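Long-range contact in 2-hydroxyisobutanoyl-CoA mutase large subunit (Aquincola tertiaricarbonis, PDB 4R3U), which forms the substrate-binding large subunit of a cobalamin-dependent mutase that interconverts 2-hydroxyisobutyryl-CoA and (S)-3-hydroxybutyryl-CoA: residues R84-M98 against Q400-D414. Residues are numbered along the deposited sequence; the frame is centred on the assembly and turned at random.
Sequences RGPYPTMYRSRTWTM and QQIIAEESGVADVID. With 3HC (3-hydroxybutanoyl-coenzyme A), chain E.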
loop_
_atom_site.group_PDB
_atom_site.type_symbol
_atom_site.label_atom_id
_atom_site.label_comp_id
_atom_site.label_asym_id
_atom_site.label_seq_id
_atom_site.Cartn_x
_atom_site.Cartn_y
_atom_site.Cartn_z
ATOM N N ARG A 84 7.754 -22.237 -0.137
ATOM C CA ARG A 84 7.023 -21.504 0.907
ATOM C C ARG A 84 7.879 -20.677 1.898
ATOM O O ARG A 84 7.328 -19.958 2.724
ATOM C CB ARG A 84 6.076 -22.464 1.638
ATOM C CG ARG A 84 5.352 -23.396 0.661
ATOM C CD ARG A 84 4.129 -24.024 1.250
ATOM N NE ARG A 84 3.095 -23.026 1.448
ATOM C CZ ARG A 84 2.086 -23.164 2.288
ATOM N NH1 ARG A 84 1.962 -24.270 3.010
ATOM N NH2 ARG A 84 1.189 -22.192 2.421
ATOM N N GLY A 85 9.201 -20.748 1.786
ATOM C CA GLY A 85 10.083 -19.976 2.643
ATOM C C GLY A 85 11.297 -20.763 3.085
ATOM O O GLY A 85 11.225 -21.992 3.221
ATOM N N PRO A 86 12.446 -20.074 3.302
ATOM C CA PRO A 86 13.669 -20.801 3.716
ATOM C C PRO A 86 13.671 -21.279 5.182
ATOM O O PRO A 86 14.448 -22.176 5.532
ATOM C CB PRO A 86 14.780 -19.782 3.452
ATOM C CG PRO A 86 14.123 -18.459 3.685
ATOM C CD PRO A 86 12.697 -18.620 3.173
ATOM N N TYR A 87 12.815 -20.674 6.038
ATOM C CA TYR A 87 12.708 -21.006 7.458
ATOM C C TYR A 87 11.314 -21.577 7.793
ATOM O O TYR A 87 10.326 -21.180 7.174
ATOM C CB TYR A 87 13.049 -19.781 8.349
ATOM C CG TYR A 87 14.273 -18.982 7.939
ATOM C CD1 TYR A 87 15.488 -19.611 7.673
ATOM C CD2 TYR A 87 14.234 -17.591 7.883
ATOM C CE1 TYR A 87 16.609 -18.879 7.273
ATOM C CE2 TYR A 87 15.362 -16.844 7.530
ATOM C CZ TYR A 87 16.548 -17.493 7.231
ATOM O OH TYR A 87 17.654 -16.761 6.885
ATOM N N PRO A 88 11.197 -22.530 8.743
ATOM C CA PRO A 88 9.867 -23.106 9.022
ATOM C C PRO A 88 8.940 -22.225 9.853
ATOM O O PRO A 88 7.776 -22.562 9.991
ATOM C CB PRO A 88 10.213 -24.384 9.788
ATOM C CG PRO A 88 11.466 -24.035 10.509
ATOM C CD PRO A 88 12.244 -23.178 9.558
ATOM N N THR A 89 9.465 -21.147 10.442
ATOM C CA THR A 89 8.764 -20.256 11.372
ATOM C C THR A 89 8.599 -18.844 10.848
ATOM O O THR A 89 7.698 -18.110 11.308
ATOM C CB THR A 89 9.441 -20.335 12.747
ATOM O OG1 THR A 89 8.842 -19.454 13.656
ATOM C CG2 THR A 89 10.921 -20.154 12.676
ATOM N N MET A 90 9.454 -18.473 9.865
ATOM C CA MET A 90 9.492 -17.180 9.204
ATOM C C MET A 90 9.238 -15.995 10.134
ATOM O O MET A 90 9.872 -15.913 11.191
ATOM C CB MET A 90 8.619 -17.167 7.950
ATOM C CG MET A 90 9.094 -18.113 6.859
ATOM S SD MET A 90 10.631 -17.635 6.035
ATOM C CE MET A 90 10.144 -16.155 5.242
ATOM N N TYR A 91 8.301 -15.117 9.778
ATOM C CA TYR A 91 7.969 -13.892 10.525
ATOM C C TYR A 91 7.218 -14.060 11.848
ATOM O O TYR A 91 7.043 -13.076 12.558
ATOM C CB TYR A 91 7.289 -12.840 9.627
ATOM C CG TYR A 91 7.863 -12.719 8.235
ATOM C CD1 TYR A 91 9.243 -12.637 8.027
ATOM C CD2 TYR A 91 7.028 -12.676 7.116
ATOM C CE1 TYR A 91 9.769 -12.511 6.744
ATOM C CE2 TYR A 91 7.543 -12.563 5.829
ATOM C CZ TYR A 91 8.911 -12.461 5.648
ATOM O OH TYR A 91 9.411 -12.287 4.382
ATOM N N ARG A 92 6.795 -15.276 12.199
ATOM C CA ARG A 92 6.116 -15.495 13.487
ATOM C C ARG A 92 7.189 -15.546 14.597
ATOM O O ARG A 92 6.882 -15.411 15.791
ATOM C CB ARG A 92 5.329 -16.818 13.490
ATOM C CG ARG A 92 4.303 -16.953 12.390
ATOM C CD ARG A 92 3.865 -18.391 12.269
ATOM N NE ARG A 92 2.541 -18.465 12.845
ATOM C CZ ARG A 92 2.210 -19.177 13.900
ATOM N NH1 ARG A 92 3.110 -19.932 14.508
ATOM N NH2 ARG A 92 0.968 -19.155 14.350
ATOM N N SER A 93 8.439 -15.804 14.185
ATOM C CA SER A 93 9.583 -15.920 15.070
ATOM C C SER A 93 10.523 -14.740 14.867
ATOM O O SER A 93 10.873 -14.101 15.848
ATOM C CB SER A 93 10.281 -17.250 14.863
ATOM O OG SER A 93 11.424 -17.357 15.690
ATOM N N ARG A 94 10.921 -14.433 13.617
ATOM C CA ARG A 94 11.782 -13.283 13.340
ATOM C C ARG A 94 11.304 -12.545 12.101
ATOM O O ARG A 94 11.232 -13.142 11.019
ATOM C CB ARG A 94 13.258 -13.677 13.182
ATOM C CG ARG A 94 13.858 -14.419 14.370
ATOM C CD ARG A 94 14.414 -13.512 15.443
ATOM N NE ARG A 94 15.154 -14.281 16.450
ATOM C CZ ARG A 94 16.436 -14.632 16.346
ATOM N NH1 ARG A 94 17.144 -14.292 15.272
ATOM N NH2 ARG A 94 17.020 -15.319 17.314
ATOM N N THR A 95 11.030 -11.223 12.250
ATOM C CA THR A 95 10.619 -10.342 11.148
ATOM C C THR A 95 11.779 -10.173 10.144
ATOM O O THR A 95 12.939 -10.226 10.542
ATOM C CB THR A 95 10.259 -8.933 11.716
ATOM O OG1 THR A 95 9.296 -9.072 12.748
ATOM C CG2 THR A 95 9.696 -7.980 10.662
ATOM N N TRP A 96 11.477 -9.861 8.885
ATOM C CA TRP A 96 12.525 -9.536 7.914
ATOM C C TRP A 96 13.338 -8.338 8.470
ATOM O O TRP A 96 12.821 -7.559 9.275
ATOM C CB TRP A 96 11.897 -9.184 6.524
ATOM C CG TRP A 96 10.957 -8.017 6.551
ATOM C CD1 TRP A 96 11.275 -6.703 6.358
ATOM C CD2 TRP A 96 9.564 -8.050 6.906
ATOM N NE1 TRP A 96 10.157 -5.912 6.542
ATOM C CE2 TRP A 96 9.092 -6.715 6.879
ATOM C CE3 TRP A 96 8.651 -9.091 7.191
ATOM C CZ2 TRP A 96 7.752 -6.381 7.164
ATOM C CZ3 TRP A 96 7.316 -8.761 7.456
ATOM C CH2 TRP A 96 6.879 -7.424 7.436
ATOM N N THR A 97 14.588 -8.197 8.052
ATOM C CA THR A 97 15.404 -7.072 8.466
ATOM C C THR A 97 14.901 -5.836 7.702
ATOM O O THR A 97 14.695 -5.881 6.483
ATOM C CB THR A 97 16.898 -7.341 8.209
ATOM O OG1 THR A 97 17.272 -8.617 8.733
ATOM C CG2 THR A 97 17.790 -6.318 8.868
ATOM N N MET A 98 14.634 -4.762 8.442
ATOM C CA MET A 98 14.238 -3.488 7.880
ATOM C C MET A 98 15.587 -2.784 7.789
ATOM O O MET A 98 16.162 -2.333 8.799
ATOM C CB MET A 98 13.235 -2.783 8.795
ATOM C CG MET A 98 12.038 -3.670 9.081
ATOM S SD MET A 98 10.697 -2.834 9.902
ATOM C CE MET A 98 9.562 -4.203 10.107
ATOM N N GLN A 400 7.052 -0.442 6.243
ATOM C CA GLN A 400 7.446 -1.792 6.630
ATOM C C GLN A 400 6.789 -2.187 7.959
ATOM O O GLN A 400 6.222 -3.270 8.076
ATOM C CB GLN A 400 8.992 -1.896 6.690
ATOM C CG GLN A 400 9.653 -1.923 5.312
ATOM C CD GLN A 400 11.116 -2.333 5.356
ATOM O OE1 GLN A 400 11.465 -3.459 5.743
ATOM N NE2 GLN A 400 12.012 -1.451 4.914
ATOM N N GLN A 401 6.878 -1.289 8.955
ATOM C CA GLN A 401 6.336 -1.430 10.323
ATOM C C GLN A 401 4.817 -1.590 10.348
ATOM O O GLN A 401 4.342 -2.322 11.183
ATOM C CB GLN A 401 6.790 -0.268 11.200
ATOM C CG GLN A 401 8.323 -0.239 11.357
ATOM C CD GLN A 401 8.862 1.138 11.673
ATOM O OE1 GLN A 401 8.159 2.163 11.613
ATOM N NE2 GLN A 401 10.134 1.195 12.001
ATOM N N ILE A 402 4.070 -0.954 9.410
ATOM C CA ILE A 402 2.626 -1.103 9.265
ATOM C C ILE A 402 2.290 -2.504 8.731
ATOM O O ILE A 402 1.360 -3.146 9.232
ATOM C CB ILE A 402 2.010 0.077 8.427
ATOM C CG1 ILE A 402 1.754 1.297 9.363
ATOM C CG2 ILE A 402 0.698 -0.317 7.701
ATOM C CD1 ILE A 402 1.786 2.576 8.742
ATOM N N ILE A 403 3.039 -2.973 7.704
ATOM C CA ILE A 403 2.874 -4.295 7.112
ATOM C C ILE A 403 3.171 -5.352 8.166
ATOM O O ILE A 403 2.411 -6.309 8.318
ATOM C CB ILE A 403 3.722 -4.448 5.817
ATOM C CG1 ILE A 403 3.199 -3.540 4.708
ATOM C CG2 ILE A 403 3.774 -5.915 5.320
ATOM C CD1 ILE A 403 4.129 -3.399 3.576
ATOM N N ALA A 404 4.262 -5.168 8.918
ATOM C CA ALA A 404 4.697 -6.113 9.950
ATOM C C ALA A 404 3.781 -6.166 11.131
ATOM O O ALA A 404 3.497 -7.262 11.622
ATOM C CB ALA A 404 6.101 -5.767 10.418
ATOM N N GLU A 405 3.348 -4.995 11.634
ATOM C CA GLU A 405 2.581 -4.950 12.872
ATOM C C GLU A 405 1.073 -4.764 12.748
ATOM O O GLU A 405 0.359 -5.202 13.641
ATOM C CB GLU A 405 3.183 -3.920 13.843
ATOM C CG GLU A 405 4.681 -4.072 14.051
ATOM C CD GLU A 405 5.260 -3.364 15.257
ATOM O OE1 GLU A 405 4.653 -3.434 16.351
ATOM O OE2 GLU A 405 6.345 -2.758 15.111
ATOM N N GLU A 406 0.584 -4.120 11.697
ATOM C CA GLU A 406 -0.846 -3.841 11.616
ATOM C C GLU A 406 -1.672 -4.682 10.656
ATOM O O GLU A 406 -2.886 -4.810 10.855
ATOM C CB GLU A 406 -1.080 -2.346 11.337
ATOM C CG GLU A 406 -0.538 -1.413 12.402
ATOM C CD GLU A 406 -1.098 -0.017 12.264
ATOM O OE1 GLU A 406 -1.851 0.240 11.300
ATOM O OE2 GLU A 406 -0.726 0.846 13.081
ATOM N N SER A 407 -1.037 -5.188 9.581
ATOM C CA SER A 407 -1.694 -5.943 8.515
ATOM C C SER A 407 -2.018 -7.426 8.834
ATOM O O SER A 407 -2.889 -8.001 8.187
ATOM C CB SER A 407 -0.885 -5.834 7.227
ATOM O OG SER A 407 0.258 -6.673 7.295
ATOM N N GLY A 408 -1.265 -8.036 9.744
ATOM C CA GLY A 408 -1.388 -9.444 10.133
ATOM C C GLY A 408 -0.706 -10.433 9.195
ATOM O O GLY A 408 -0.616 -11.608 9.539
ATOM N N VAL A 409 -0.181 -9.978 8.018
ATOM C CA VAL A 409 0.461 -10.833 7.004
ATOM C C VAL A 409 1.681 -11.604 7.503
ATOM O O VAL A 409 2.126 -12.550 6.829
ATOM C CB VAL A 409 0.755 -10.127 5.666
ATOM C CG1 VAL A 409 -0.494 -9.444 5.100
ATOM C CG2 VAL A 409 1.933 -9.171 5.795
ATOM N N ALA A 410 2.241 -11.172 8.666
ATOM C CA ALA A 410 3.432 -11.766 9.245
ATOM C C ALA A 410 3.116 -13.001 10.076
ATOM O O ALA A 410 4.037 -13.720 10.442
ATOM C CB ALA A 410 4.150 -10.731 10.098
ATOM N N ASP A 411 1.828 -13.257 10.376
ATOM C CA ASP A 411 1.432 -14.350 11.282
ATOM C C ASP A 411 1.128 -15.713 10.659
ATOM O O ASP A 411 1.034 -16.684 11.397
ATOM C CB ASP A 411 0.333 -13.887 12.252
ATOM C CG ASP A 411 0.621 -12.576 12.977
ATOM O OD1 ASP A 411 1.780 -12.133 12.959
ATOM O OD2 ASP A 411 -0.316 -12.021 13.619
ATOM N N VAL A 412 0.952 -15.786 9.325
ATOM C CA VAL A 412 0.695 -17.034 8.609
ATOM C C VAL A 412 1.777 -17.138 7.555
ATOM O O VAL A 412 1.979 -16.176 6.812
ATOM C CB VAL A 412 -0.755 -17.142 8.031
ATOM C CG1 VAL A 412 -0.926 -18.376 7.147
ATOM C CG2 VAL A 412 -1.787 -17.161 9.152
ATOM N N ILE A 413 2.516 -18.269 7.529
ATOM C CA ILE A 413 3.617 -18.472 6.577
ATOM C C ILE A 413 3.097 -18.836 5.187
ATOM O O ILE A 413 2.223 -19.710 5.056
ATOM C CB ILE A 413 4.727 -19.442 7.089
ATOM C CG1 ILE A 413 5.226 -19.015 8.475
ATOM C CG2 ILE A 413 5.915 -19.497 6.100
ATOM C CD1 ILE A 413 5.808 -20.053 9.226
ATOM N N ASP A 414 3.676 -18.175 4.146
ATOM C CA ASP A 414 3.331 -18.330 2.724
ATOM C C ASP A 414 1.790 -18.327 2.573
ATOM O O ASP A 414 1.188 -19.357 2.220
ATOM C CB ASP A 414 3.997 -19.588 2.117
ATOM C CG ASP A 414 3.942 -19.607 0.607
ATOM O OD1 ASP A 414 4.439 -18.651 -0.018
ATOM O OD2 ASP A 414 3.361 -20.547 0.054
HETATM N N1A 3HC E . 13.725 -18.390 13.141
HETATM C C2A 3HC E . 15.042 -18.610 13.783
HETATM N N3A 3HC E . 16.090 -17.757 13.208
HETATM C C4A 3HC E . 15.823 -16.877 12.213
HETATM C C5A 3HC E . 14.589 -16.748 11.683
HETATM C C6A 3HC E . 13.569 -17.513 12.133
HETATM N N6A 3HC E . 12.373 -17.344 11.569
HETATM N N7A 3HC E . 14.657 -15.802 10.743
HETATM C C8A 3HC E . 15.907 -15.348 10.698
HETATM N N9A 3HC E . 16.631 -16.030 11.579
HETATM C C1B 3HC E . 18.084 -15.901 11.908
HETATM C C2B 3HC E . 18.980 -16.280 10.747
HETATM O O2B 3HC E . 19.249 -17.685 10.722
HETATM C C3B 3HC E . 20.230 -15.465 11.033
HETATM O O3B 3HC E . 21.064 -16.125 12.016
HETATM P P3B 3HC E . 22.666 -16.262 11.873
HETATM O O7A 3HC E . 23.121 -14.857 11.840
HETATM O O8A 3HC E . 23.018 -16.997 13.113
HETATM O O9A 3HC E . 22.810 -17.029 10.615
HETATM C C4B 3HC E . 19.683 -14.186 11.658
HETATM O O4B 3HC E . 18.370 -14.516 12.205
HETATM C C5B 3HC E . 19.608 -13.049 10.623
HETATM O O5B 3HC E . 18.528 -13.293 9.696
HETATM P P1A 3HC E . 18.742 -13.524 8.097
HETATM O O1A 3HC E . 20.098 -14.057 7.797
HETATM O O2A 3HC E . 17.574 -14.257 7.580
HETATM O O3A 3HC E . 18.565 -11.956 7.645
HETATM P P2A 3HC E . 19.738 -10.874 7.339
HETATM O O4A 3HC E . 19.092 -9.591 7.027
HETATM O O5A 3HC E . 20.792 -10.906 8.383
HETATM O O6A 3HC E . 20.363 -11.494 6.025
HETATM C CBP 3HC E . 20.786 -11.785 3.657
HETATM C CCP 3HC E . 19.718 -11.522 4.740
HETATM C CDP 3HC E . 21.288 -13.218 3.875
HETATM C CEP 3HC E . 20.132 -11.722 2.271
HETATM C CAP 3HC E . 21.978 -10.777 3.778
HETATM O OAP 3HC E . 23.077 -11.045 2.879
HETATM C C9P 3HC E . 21.612 -9.266 3.818
HETATM O O9P 3HC E . 21.343 -8.702 4.880
HETATM N N8P 3HC E . 21.704 -8.603 2.653
HETATM C C7P 3HC E . 21.451 -7.160 2.579
HETATM C C6P 3HC E . 21.869 -6.620 1.219
HETATM C C5P 3HC E . 21.529 -5.135 1.053
HETATM O O5P 3HC E . 20.891 -4.499 1.897
HETATM N N4P 3HC E . 21.996 -4.618 -0.088
HETATM C C3P 3HC E . 21.772 -3.229 -0.463
HETATM C C2P 3HC E . 21.873 -3.140 -1.962
HETATM S S1P 3HC E . 21.513 -1.462 -2.563
HETATM C C1 3HC E . 21.788 -1.784 -4.313
HETATM O O1 3HC E . 22.714 -2.470 -4.744
HETATM C C2 3HC E . 20.735 -1.228 -5.287
HETATM C C3 3HC E . 20.912 0.270 -5.544
HETATM O O3 3HC E . 20.853 0.972 -4.307
HETATM C C4 3HC E . 22.236 0.563 -6.266
HETATM O O HOH W 1 -0.497 -20.985 4.594
HETATM O O HOH W 2 5.784 -15.486 8.153
#
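Arg84 presents two of its guanidinium nitrogens to Asp414, one to the carboxylate and one to the backbone carbonyl. NE of Arg84 reaches OD2 of Asp414 at 2.9 Å in a nearly straight salt bridge (174°) that lies in the guanidinium plane and meets the anti side of the carboxylate, while Arg84 NH2 bonds the backbone O of Asp414 at 2.8 Å along a more bent path. The chain's bend at chi3 (69°) turns both nitrogens to this one residue, and Arg314 forms a second salt bridge to OD2. Replacing Arg84 by an alanine removes both donors and would probably leave Asp414 OD2 more dependent on Arg314 and the loop ends less firmly joined.

Close apolar packing surrounds Ile413, which buries more area than any other residue here. Its CG2 lies 3.5 Å from CG of Met90, and CD1 of Ile413 lies 3.3 Å from Pro88 O and close to Thr89 O. Equally close, CH2 of Trp96 presses on CB of Ala404 at 3.5 Å. Trp96 NE1 donates to Gln400 OE1, on an in-plane lone pair, with ring and amide planes only 18° apart; NE2 of Gln400 is held by Thr378 and Leu376.

The looser side is at solvent-exposed Thr95, whose CG2 approaches Ala404 CB only to 4.2 Å. At the subunit interface the fit is tight again: Asp411 O accepts from Arg92 NE at 2.7 Å, while the Asp411 carboxylate pairs with Arg45 of the second subunit and Arg92 NH1 with Glu44 of that subunit.

The loop before strand 97-102 contributes Tyr87, Thr89 and Met90 to the acyl-CoA pocket, so residues 400-414 back the loop that lines it. Helix 390-405 packs beside the first strand of the parallel barrel sheet, Met98 CE lying 3.8 Å from Ala404 CB, with helix 357-370 against Trp96 and Ile403 and strand 375-377 alongside Thr97.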